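Local atomic coordinates of Rio2 kinase (PDB entry 4GYI), a protein that probably phosphorylates serine and threonine residues of proteins with ATP and magnesium, and has an ATPase-dependent role on the evolving pre-40S ribosomal subunit. Residues L87-H90 / A91-D95; R145-T149 / G150-Y154; L155-L158 / A159-E163; K162-A165 / F166-L170. All coordinates share one frame; numbering follows the deposited sequence. Where two conformers were deposited one is given.

In the fold
Interactions 2, 3 and 4 follow one another along helix 149-172, helix C of the protein kinase fold, from its N-cap to the nucleotide site. The centres of interactions 2 and 3 are about 14 Å apart and they touch, R147 NH1 lying 3.5 Å from L155 CD1. Interactions 3 and 4 have centres about 10 Å apart and share K162 and E163. Interaction 4 reaches the active site: the side chain of E163 is about 4 Å from ADP and about 7 Å from the magnesium ion. Interaction 1 ends a separate helix, 79-92; its centre is about 18 Å from that of interaction 3, and the side chain of H90 is about 14 Å from ADP.

Interaction 1 (L87-H90 / A91-D95); sequences LHTH and AARKD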
loop_
_atom_site.group_PDB
_atom_site.type_symbol
_atom_site.label_atom_id
_atom_site.label_comp_id
_atom_site.label_asym_id
_atom_site.label_seq_id
_atom_site.Cartn_x
_atom_site.Cartn_y
_atom_site.Cartn_z
ATOM N N LEU A 87 5.429 2.327 -12.902
ATOM C CA LEU A 87 5.049 3.623 -13.465
ATOM C C LEU A 87 4.737 3.526 -14.953
ATOM O O LEU A 87 3.786 4.131 -15.441
ATOM C CB LEU A 87 6.152 4.658 -13.253
ATOM C CG LEU A 87 6.163 5.398 -11.918
ATOM C CD1 LEU A 87 7.430 6.228 -11.792
ATOM C CD2 LEU A 87 4.925 6.277 -11.805
ATOM N N HIS A 88 5.556 2.762 -15.665
ATOM C CA HIS A 88 5.389 2.558 -17.096
ATOM C C HIS A 88 4.021 1.946 -17.396
ATOM O O HIS A 88 3.311 2.361 -18.320
ATOM C CB HIS A 88 6.497 1.639 -17.600
ATOM C CG HIS A 88 6.659 1.654 -19.083
ATOM N ND1 HIS A 88 7.097 2.766 -19.771
ATOM C CD2 HIS A 88 6.430 0.699 -20.012
ATOM C CE1 HIS A 88 7.137 2.493 -21.061
ATOM N NE2 HIS A 88 6.740 1.245 -21.235
ATOM N N THR A 89 3.651 0.958 -16.592
ATOM C CA THR A 89 2.360 0.314 -16.731
ATOM C C THR A 89 1.235 1.313 -16.460
ATOM O O THR A 89 0.258 1.364 -17.209
ATOM C CB THR A 89 2.256 -0.904 -15.796
ATOM O OG1 THR A 89 3.211 -1.881 -16.205
ATOM C CG2 THR A 89 0.866 -1.525 -15.831
ATOM N N HIS A 90 1.375 2.118 -15.409
ATOM C CA HIS A 90 0.357 3.132 -15.124
ATOM C C HIS A 90 0.276 4.176 -16.249
ATOM O O HIS A 90 -0.806 4.639 -16.590
ATOM C CB HIS A 90 0.626 3.842 -13.798
ATOM C CG HIS A 90 0.469 2.972 -12.593
ATOM N ND1 HIS A 90 -0.676 2.245 -12.343
ATOM C CD2 HIS A 90 1.304 2.733 -11.553
ATOM C CE1 HIS A 90 -0.533 1.584 -11.207
ATOM N NE2 HIS A 90 0.659 1.860 -10.707
ATOM N N ALA A 91 1.425 4.549 -16.805
ATOM C CA ALA A 91 1.466 5.486 -17.918
ATOM C C ALA A 91 0.778 4.898 -19.137
ATOM O O ALA A 91 -0.039 5.569 -19.783
ATOM C CB ALA A 91 2.905 5.838 -18.261
ATOM N N ALA A 92 1.119 3.644 -19.453
ATOM C CA ALA A 92 0.661 3.007 -20.689
ATOM C C ALA A 92 -0.840 2.797 -20.673
ATOM O O ALA A 92 -1.497 2.908 -21.708
ATOM C CB ALA A 92 1.375 1.691 -20.909
ATOM N N ARG A 93 -1.378 2.512 -19.488
ATOM C CA ARG A 93 -2.818 2.347 -19.307
ATOM C C ARG A 93 -3.492 3.693 -19.111
ATOM O O ARG A 93 -4.706 3.753 -18.945
ATOM C CB ARG A 93 -3.125 1.445 -18.099
ATOM C CG ARG A 93 -2.469 0.071 -18.148
ATOM C CD ARG A 93 -3.209 -0.946 -17.270
ATOM N NE ARG A 93 -2.445 -2.182 -17.098
ATOM C CZ ARG A 93 -2.404 -3.174 -17.987
ATOM N NH1 ARG A 93 -3.087 -3.082 -19.124
ATOM N NH2 ARG A 93 -1.677 -4.261 -17.745
ATOM N N LYS A 94 -2.682 4.754 -19.100
ATOM C CA LYS A 94 -3.137 6.148 -19.033
ATOM C C LYS A 94 -3.758 6.544 -17.696
ATOM O O LYS A 94 -4.629 7.416 -17.619
ATOM C CB LYS A 94 -4.056 6.497 -20.211
ATOM C CG LYS A 94 -3.386 6.317 -21.568
ATOM C CD LYS A 94 -4.263 6.833 -22.695
ATOM C CE LYS A 94 -3.781 6.353 -24.069
ATOM N NZ LYS A 94 -2.506 6.986 -24.518
ATOM N N ASP A 95 -3.278 5.910 -16.633
ATOM C CA ASP A 95 -3.722 6.252 -15.295
ATOM C C ASP A 95 -2.837 7.350 -14.714
ATOM O O ASP A 95 -3.285 8.154 -13.897
ATOM C CB ASP A 95 -3.763 5.003 -14.407
ATOM C CG ASP A 95 -4.880 4.039 -14.822
ATOM O OD1 ASP A 95 -6.028 4.505 -15.019
ATOM O OD2 ASP A 95 -4.609 2.829 -14.980
HETATM O O HOH W 1 -2.440 1.395 -14.474
#
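H90, T89 and A91 carry the contact at the end of helix 79-92, which closes in a Schellman motif. The carbonyl O of H90 takes the N-H of D95 at 2.8 Å, nearly along the C=O axis, while A91 O accepts K94 N. K94 makes this possible by adopting positive phi (69°), and D95 N closes the motif. A91 also looks back up the helix: its N bonds to L87 O, and its CB lies 3.4 Å from that same oxygen L87 O. T89 runs alongside R93, its CG2 3.6 Å from R93 NE, and R93 CG comes to 3.2 Å from T89 O. The T89 hydroxyl serves R185 and L85 O instead, so this threonine is split between a methyl that lies against the NE end of the arginine and a hydroxyl that bonds. With CG anti to the carbonyl carbon (chi1 -67°), H90 holds its imidazole where ND1 is 2.9 Å from a water that donates to D95 OD2 at 2.6 Å, and where NE2 is hydrogen-bonded to T187 OG1. Both imidazole nitrogens thus have polar partners, which should fix the rotation of the ring, and the carboxylate beyond the water may modestly favour a protonated histidine.

Interaction 2 (R145-T149 / G150-Y154); sequences RNRST and GSWMY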
loop_
_atom_site.group_PDB
_atom_site.type_symbol
_atom_site.label_atom_id
_atom_site.label_comp_id
_atom_site.label_asym_id
_atom_site.label_seq_id
_atom_site.Cartn_x
_atom_site.Cartn_y
_atom_site.Cartn_z
ATOM N N ARG A 145 18.296 -7.706 5.377
ATOM C CA ARG A 145 18.821 -8.833 4.613
ATOM C C ARG A 145 18.502 -10.238 5.150
ATOM O O ARG A 145 19.253 -11.169 4.878
ATOM C CB ARG A 145 20.335 -8.688 4.402
ATOM C CG ARG A 145 20.729 -8.227 3.015
ATOM C CD ARG A 145 20.878 -6.713 2.914
ATOM N NE ARG A 145 22.248 -6.274 3.166
ATOM C CZ ARG A 145 22.701 -5.045 2.930
ATOM N NH1 ARG A 145 21.895 -4.118 2.417
ATOM N NH2 ARG A 145 23.963 -4.742 3.209
ATOM N N ASN A 146 17.416 -10.409 5.907
ATOM C CA ASN A 146 16.980 -11.770 6.216
ATOM C C ASN A 146 16.154 -12.334 5.062
ATOM O O ASN A 146 15.743 -13.486 5.093
ATOM C CB ASN A 146 16.199 -11.861 7.526
ATOM C CG ASN A 146 14.907 -11.066 7.493
ATOM O OD1 ASN A 146 14.570 -10.440 6.488
ATOM N ND2 ASN A 146 14.182 -11.083 8.594
ATOM N N ARG A 147 15.901 -11.492 4.065
ATOM C CA ARG A 147 15.239 -11.919 2.837
ATOM C C ARG A 147 15.976 -11.355 1.637
ATOM O O ARG A 147 16.604 -10.310 1.733
ATOM C CB ARG A 147 13.780 -11.441 2.814
ATOM C CG ARG A 147 12.932 -12.104 3.865
ATOM C CD ARG A 147 11.560 -11.538 3.867
ATOM N NE ARG A 147 10.983 -11.463 5.203
ATOM C CZ ARG A 147 9.873 -12.082 5.553
ATOM N NH1 ARG A 147 9.258 -12.859 4.670
ATOM N NH2 ARG A 147 9.376 -11.933 6.768
ATOM N N SER A 148 15.876 -12.036 0.501
ATOM C CA SER A 148 16.457 -11.517 -0.726
ATOM C C SER A 148 15.611 -10.378 -1.261
ATOM O O SER A 148 14.472 -10.156 -0.821
ATOM C CB SER A 148 16.506 -12.596 -1.794
ATOM O OG SER A 148 15.200 -12.830 -2.277
ATOM N N THR A 149 16.182 -9.668 -2.221
ATOM C CA THR A 149 15.528 -8.548 -2.887
ATOM C C THR A 149 14.219 -8.984 -3.546
ATOM O O THR A 149 13.187 -8.308 -3.422
ATOM C CB THR A 149 16.476 -7.929 -3.948
ATOM O OG1 THR A 149 17.542 -7.247 -3.278
ATOM C CG2 THR A 149 15.750 -6.938 -4.819
ATOM N N GLY A 150 14.266 -10.127 -4.223
ATOM C CA GLY A 150 13.097 -10.680 -4.878
ATOM C C GLY A 150 12.010 -11.018 -3.873
ATOM O O GLY A 150 10.833 -10.861 -4.163
ATOM N N SER A 151 12.385 -11.471 -2.684
ATOM C CA SER A 151 11.370 -11.784 -1.674
ATOM C C SER A 151 10.662 -10.525 -1.182
ATOM O O SER A 151 9.436 -10.517 -1.066
ATOM C CB SER A 151 11.947 -12.566 -0.491
ATOM O OG SER A 151 12.552 -13.770 -0.923
ATOM N N TRP A 152 11.410 -9.459 -0.901
ATOM C CA TRP A 152 10.765 -8.202 -0.479
ATOM C C TRP A 152 9.845 -7.630 -1.552
ATOM O O TRP A 152 8.769 -7.132 -1.250
ATOM C CB TRP A 152 11.785 -7.145 -0.053
ATOM C CG TRP A 152 12.465 -7.458 1.252
ATOM C CD1 TRP A 152 13.799 -7.618 1.452
ATOM C CD2 TRP A 152 11.838 -7.661 2.526
ATOM N NE1 TRP A 152 14.045 -7.896 2.775
ATOM C CE2 TRP A 152 12.859 -7.920 3.457
ATOM C CE3 TRP A 152 10.513 -7.646 2.970
ATOM C CZ2 TRP A 152 12.599 -8.180 4.817
ATOM C CZ3 TRP A 152 10.257 -7.897 4.327
ATOM C CH2 TRP A 152 11.294 -8.168 5.226
ATOM N N MET A 153 10.281 -7.726 -2.803
ATOM C CA MET A 153 9.499 -7.274 -3.946
ATOM C C MET A 153 8.227 -8.073 -4.039
ATOM O O MET A 153 7.162 -7.508 -4.223
ATOM C CB MET A 153 10.286 -7.440 -5.249
ATOM C CG MET A 153 11.353 -6.386 -5.451
ATOM S SD MET A 153 12.270 -6.745 -6.973
ATOM C CE MET A 153 13.441 -5.422 -6.943
ATOM N N TYR A 154 8.341 -9.394 -3.895
ATOM C CA TYR A 154 7.178 -10.277 -3.922
ATOM C C TYR A 154 6.186 -9.922 -2.826
ATOM O O TYR A 154 4.983 -9.898 -3.064
ATOM C CB TYR A 154 7.642 -11.727 -3.791
ATOM C CG TYR A 154 6.664 -12.737 -3.211
ATOM C CD1 TYR A 154 5.692 -13.339 -4.003
ATOM C CD2 TYR A 154 6.773 -13.151 -1.887
ATOM C CE1 TYR A 154 4.826 -14.311 -3.480
ATOM C CE2 TYR A 154 5.921 -14.114 -1.350
ATOM C CZ TYR A 154 4.947 -14.690 -2.153
ATOM O OH TYR A 154 4.099 -15.637 -1.616
HETATM O O HOH W 2 14.563 -14.987 0.635
#
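R147 lies across the indole of W152 just where helix 149-172 begins, with S148 between them in sequence as the N-cap residue. The two side chains cross at about a right angle: R147 CD sits over one face of the six-membered ring in a CH-pi contact, 3.6 Å from the centroid and 12° off the ring normal. The chain bends at chi3, and the guanidinium plane stands 49° from the indole; NH2 forms a salt bridge with E338. Arginine suits the place by giving methylenes to the ring and charge to the glutamate. N146 also crosses the indole, its amide plane 27° from the ring and OD1 3.4 Å from W152 CZ2. W152 NE1 is held by L144 O, which pins the indole against the incoming loop. At the cap, S148 O accepts W152 N, and S148 OG bonds to S151 OG at 3.1 Å. E31 OE1 is bonded to both S148 OG and G150 N, tying the cap to the start of the helix. A water links S148 N with S151 OG. T149 and M153 run alongside each other in the first turn, where the methyl carbons T149 CG2 and M153 CE approach tightly, to 3.5 Å.

Interaction 3 (L155-L158 / A159-E163); sequences LSRL and AAIKE. With EDO (1,2-ethanediol), chain D; EDO (1,2-ethanediol), chain E.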
loop_
_atom_site.group_PDB
_atom_site.type_symbol
_atom_site.label_atom_id
_atom_site.label_comp_id
_atom_site.label_asym_id
_atom_site.label_seq_id
_atom_site.Cartn_x
_atom_site.Cartn_y
_atom_site.Cartn_z
ATOM N N LEU A 155 6.696 -9.643 -1.627
ATOM C CA LEU A 155 5.844 -9.328 -0.485
ATOM C C LEU A 155 5.132 -7.987 -0.664
ATOM O O LEU A 155 3.983 -7.823 -0.248
ATOM C CB LEU A 155 6.681 -9.301 0.784
ATOM C CG LEU A 155 7.149 -10.698 1.218
ATOM C CD1 LEU A 155 8.294 -10.609 2.226
ATOM C CD2 LEU A 155 5.963 -11.533 1.792
ATOM N N SER A 156 5.819 -7.022 -1.271
ATOM C CA SER A 156 5.223 -5.712 -1.485
ATOM C C SER A 156 4.172 -5.787 -2.579
ATOM O O SER A 156 3.202 -5.017 -2.556
ATOM C CB SER A 156 6.275 -4.660 -1.807
ATOM O OG SER A 156 6.974 -4.290 -0.641
ATOM N N ARG A 157 4.358 -6.708 -3.525
ATOM C CA ARG A 157 3.349 -6.984 -4.554
ATOM C C ARG A 157 2.086 -7.469 -3.877
ATOM O O ARG A 157 0.987 -7.011 -4.177
ATOM C CB ARG A 157 3.811 -8.091 -5.515
ATOM C CG ARG A 157 4.348 -7.622 -6.851
ATOM C CD ARG A 157 4.453 -8.788 -7.833
ATOM N NE ARG A 157 3.152 -9.183 -8.371
ATOM C CZ ARG A 157 2.572 -10.360 -8.161
ATOM N NH1 ARG A 157 3.170 -11.280 -7.416
ATOM N NH2 ARG A 157 1.388 -10.622 -8.703
ATOM N N LEU A 158 2.259 -8.425 -2.963
ATOM C CA LEU A 158 1.119 -9.008 -2.257
ATOM C C LEU A 158 0.412 -7.958 -1.425
ATOM O O LEU A 158 -0.817 -7.974 -1.304
ATOM C CB LEU A 158 1.538 -10.151 -1.339
ATOM C CG LEU A 158 2.034 -11.444 -1.987
ATOM C CD1 LEU A 158 2.216 -12.498 -0.904
ATOM C CD2 LEU A 158 1.073 -11.928 -3.033
ATOM N N ALA A 159 1.194 -7.073 -0.818
ATOM C CA ALA A 159 0.626 -6.015 0.002
ATOM C C ALA A 159 -0.274 -5.125 -0.846
ATOM O O ALA A 159 -1.378 -4.808 -0.436
ATOM C CB ALA A 159 1.735 -5.186 0.657
ATOM N N ALA A 160 0.198 -4.735 -2.031
ATOM C CA ALA A 160 -0.558 -3.845 -2.926
ATOM C C ALA A 160 -1.815 -4.528 -3.462
ATOM O O ALA A 160 -2.869 -3.922 -3.507
ATOM C CB ALA A 160 0.327 -3.361 -4.104
ATOM N N ILE A 161 -1.689 -5.791 -3.860
ATOM C CA ILE A 161 -2.821 -6.554 -4.351
ATOM C C ILE A 161 -3.902 -6.683 -3.290
ATOM O O ILE A 161 -5.092 -6.463 -3.565
ATOM C CB ILE A 161 -2.386 -7.950 -4.821
ATOM C CG1 ILE A 161 -1.609 -7.836 -6.130
ATOM C CG2 ILE A 161 -3.602 -8.860 -5.032
ATOM C CD1 ILE A 161 -1.020 -9.141 -6.593
ATOM N N LYS A 162 -3.486 -7.020 -2.071
ATOM C CA LYS A 162 -4.405 -7.133 -0.948
ATOM C C LYS A 162 -5.126 -5.824 -0.650
ATOM O O LYS A 162 -6.359 -5.792 -0.546
ATOM C CB LYS A 162 -3.674 -7.610 0.315
ATOM C CG LYS A 162 -4.594 -7.695 1.542
ATOM C CD LYS A 162 -4.039 -8.636 2.623
ATOM C CE LYS A 162 -4.698 -8.376 3.974
ATOM N NZ LYS A 162 -4.057 -9.112 5.097
ATOM N N GLU A 163 -4.356 -4.752 -0.504
ATOM C CA GLU A 163 -4.934 -3.453 -0.151
ATOM C C GLU A 163 -5.924 -2.983 -1.213
ATOM O O GLU A 163 -6.969 -2.404 -0.905
ATOM C CB GLU A 163 -3.835 -2.396 0.101
ATOM C CG GLU A 163 -4.363 -0.940 0.244
ATOM C CD GLU A 163 -3.322 0.057 0.792
ATOM O OE1 GLU A 163 -2.154 0.020 0.361
ATOM O OE2 GLU A 163 -3.669 0.893 1.660
HETATM C C1 EDO D . 10.420 -3.699 -1.736
HETATM O O1 EDO D . 9.474 -3.537 -0.676
HETATM C C2 EDO D . 10.391 -2.456 -2.608
HETATM O O2 EDO D . 9.039 -2.181 -2.931
HETATM C C1 EDO E . 1.793 -7.213 -11.424
HETATM O O1 EDO E . 2.180 -8.140 -10.394
HETATM C C2 EDO E . 0.367 -6.725 -11.192
HETATM O O2 EDO E . 0.032 -6.803 -9.798
#
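S156 OG, on a residue whose carbonyl receives A160 N one turn along the helix, is gripped by several groups. It bonds to L129 N and, at 2.6 Å, to O1 of the chain D ethanediol, a molecule that probably comes from the crystallisation liquor; weak bonds to H127 O and W152 O add to these. A serine suits the place because its short hydroxyl can reach the backbone of H127 and L129 beside the helix. The backbone bonds run regularly, including I161 N to R157 O at 3.0 Å with an N-H...O angle of 167°. The R157 and I161 side chains run alongside each other, one turn apart. With CG1 anti to its carbonyl carbon (chi1 -72°), I161 brings CG1 to 3.4 Å from R157 O. Its approach to the guanidinium is tentative, since R157 has two conformers, and the very short contact of R157 NE with the chain E ethanediol is doubtful. An alanine at I161 lacks CG1, CG2 and CD1, which would probably leave a gap beside R157 O and Q183 and less packing for the R157 chain. The helix is enclosed on more than one flank: L155, L158 and A159 pack on A335, M328 and L332 of helix 326-341, while the small side chains of A159 and A160 meet H127 of strand 121-127, and A160 and I161 touch Q183 of strand 180-184.

Interaction 4 (K162-A165 / F166-L170); sequences KEFA and FMKAL
This turn of helix C of the kinase fold carries E163, the helix partner in the lysine-glutamate pair characteristic of protein kinases, and M167 packs beside it. E163 OE2 forms a salt bridge with K125, an ADP-binding lysine, and accepts F259 N; its OE1 has a weak bond to H127. These partners should hold the carboxylate in a fixed orientation next to the nucleotide. M167 runs alongside E163 in the same direction and bends at chi3 (-54°), placing CE 4.1 Å from E163 CG; it also touches M190, another ADP-binding residue. The terminal methyl of the methionine thus touches the aliphatic stem of the glutamate while the acid end turns to the site. One flank over, the extended chain of K162 meets F166 at the ring edge: CE lies near the ring plane, 3.5 Å from F166 CE2, and CG is 3.9 Å from the same carbon. Its NZ goes on to M262 O, and F166 rests on L226. An alanine in place of K162 has neither ammonium nor long chain, and would probably leave M262 O without its mate and a gap at the F166 edge. On the flank facing P180, F164 sets CG anti to its backbone N (chi1 -173°), which leans the ring toward the next turn and brings F164 CE2 to 3.8 Å from K168 CD.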
loop_
_atom_site.group_PDB
_atom_site.type_symbol
_atom_site.label_atom_id
_atom_site.label_comp_id
_atom_site.label_asym_id
_atom_site.label_seq_id
_atom_site.Cartn_x
_atom_site.Cartn_y
_atom_site.Cartn_z
ATOM N N LYS A 162 -3.486 -7.020 -2.071
ATOM C CA LYS A 162 -4.405 -7.133 -0.948
ATOM C C LYS A 162 -5.126 -5.824 -0.650
ATOM O O LYS A 162 -6.359 -5.792 -0.546
ATOM C CB LYS A 162 -3.674 -7.610 0.315
ATOM C CG LYS A 162 -4.594 -7.695 1.542
ATOM C CD LYS A 162 -4.039 -8.636 2.623
ATOM C CE LYS A 162 -4.698 -8.376 3.974
ATOM N NZ LYS A 162 -4.057 -9.112 5.097
ATOM N N GLU A 163 -4.356 -4.752 -0.504
ATOM C CA GLU A 163 -4.934 -3.453 -0.151
ATOM C C GLU A 163 -5.924 -2.983 -1.213
ATOM O O GLU A 163 -6.969 -2.404 -0.905
ATOM C CB GLU A 163 -3.835 -2.396 0.101
ATOM C CG GLU A 163 -4.363 -0.940 0.244
ATOM C CD GLU A 163 -3.322 0.057 0.792
ATOM O OE1 GLU A 163 -2.154 0.020 0.361
ATOM O OE2 GLU A 163 -3.669 0.893 1.660
ATOM N N PHE A 164 -5.594 -3.245 -2.470
ATOM C CA PHE A 164 -6.423 -2.780 -3.554
ATOM C C PHE A 164 -7.749 -3.545 -3.539
ATOM O O PHE A 164 -8.818 -2.960 -3.721
ATOM C CB PHE A 164 -5.683 -2.931 -4.884
ATOM C CG PHE A 164 -6.406 -2.325 -6.065
ATOM C CD1 PHE A 164 -6.320 -0.965 -6.322
ATOM C CD2 PHE A 164 -7.138 -3.123 -6.938
ATOM C CE1 PHE A 164 -6.967 -0.402 -7.426
ATOM C CE2 PHE A 164 -7.788 -2.567 -8.036
ATOM C CZ PHE A 164 -7.707 -1.202 -8.272
ATOM N N ALA A 165 -7.674 -4.846 -3.281
ATOM C CA ALA A 165 -8.870 -5.676 -3.243
ATOM C C ALA A 165 -9.791 -5.225 -2.108
ATOM O O ALA A 165 -11.010 -5.181 -2.260
ATOM C CB ALA A 165 -8.486 -7.130 -3.066
ATOM N N PHE A 166 -9.202 -4.892 -0.964
ATOM C CA PHE A 166 -9.995 -4.421 0.160
ATOM C C PHE A 166 -10.543 -3.042 -0.077
ATOM O O PHE A 166 -11.659 -2.749 0.335
ATOM C CB PHE A 166 -9.218 -4.474 1.469
ATOM C CG PHE A 166 -9.177 -5.839 2.067
ATOM C CD1 PHE A 166 -10.274 -6.680 1.961
ATOM C CD2 PHE A 166 -8.058 -6.292 2.719
ATOM C CE1 PHE A 166 -10.247 -7.953 2.500
ATOM C CE2 PHE A 166 -8.035 -7.557 3.266
ATOM C CZ PHE A 166 -9.126 -8.390 3.145
ATOM N N MET A 167 -9.781 -2.195 -0.757
ATOM C CA MET A 167 -10.276 -0.854 -1.020
ATOM C C MET A 167 -11.446 -0.924 -1.995
ATOM O O MET A 167 -12.421 -0.203 -1.830
ATOM C CB MET A 167 -9.152 0.062 -1.510
ATOM C CG MET A 167 -9.539 1.529 -1.692
ATOM S SD MET A 167 -8.140 2.474 -2.372
ATOM C CE MET A 167 -6.864 2.045 -1.171
ATOM N N LYS A 168 -11.367 -1.805 -2.989
ATOM C CA LYS A 168 -12.506 -2.021 -3.874
ATOM C C LYS A 168 -13.746 -2.504 -3.125
ATOM O O LYS A 168 -14.844 -1.959 -3.305
ATOM C CB LYS A 168 -12.187 -3.033 -4.981
ATOM C CG LYS A 168 -11.419 -2.485 -6.165
ATOM C CD LYS A 168 -11.380 -3.502 -7.290
ATOM C CE LYS A 168 -12.793 -3.852 -7.766
ATOM N NZ LYS A 168 -12.877 -5.078 -8.633
ATOM N N ALA A 169 -13.588 -3.543 -2.313
ATOM C CA ALA A 169 -14.735 -4.105 -1.597
ATOM C C ALA A 169 -15.360 -3.037 -0.712
ATOM O O ALA A 169 -16.575 -2.885 -0.668
ATOM C CB ALA A 169 -14.321 -5.333 -0.749
ATOM N N LEU A 170 -14.521 -2.274 -0.022
ATOM C CA LEU A 170 -15.026 -1.314 0.946
ATOM C C LEU A 170 -15.672 -0.154 0.223
ATOM O O LEU A 170 -16.720 0.336 0.627
ATOM C CB LEU A 170 -13.899 -0.815 1.854
ATOM C CG LEU A 170 -13.398 -1.874 2.829
ATOM C CD1 LEU A 170 -12.095 -1.450 3.463
ATOM C CD2 LEU A 170 -14.463 -2.133 3.892
#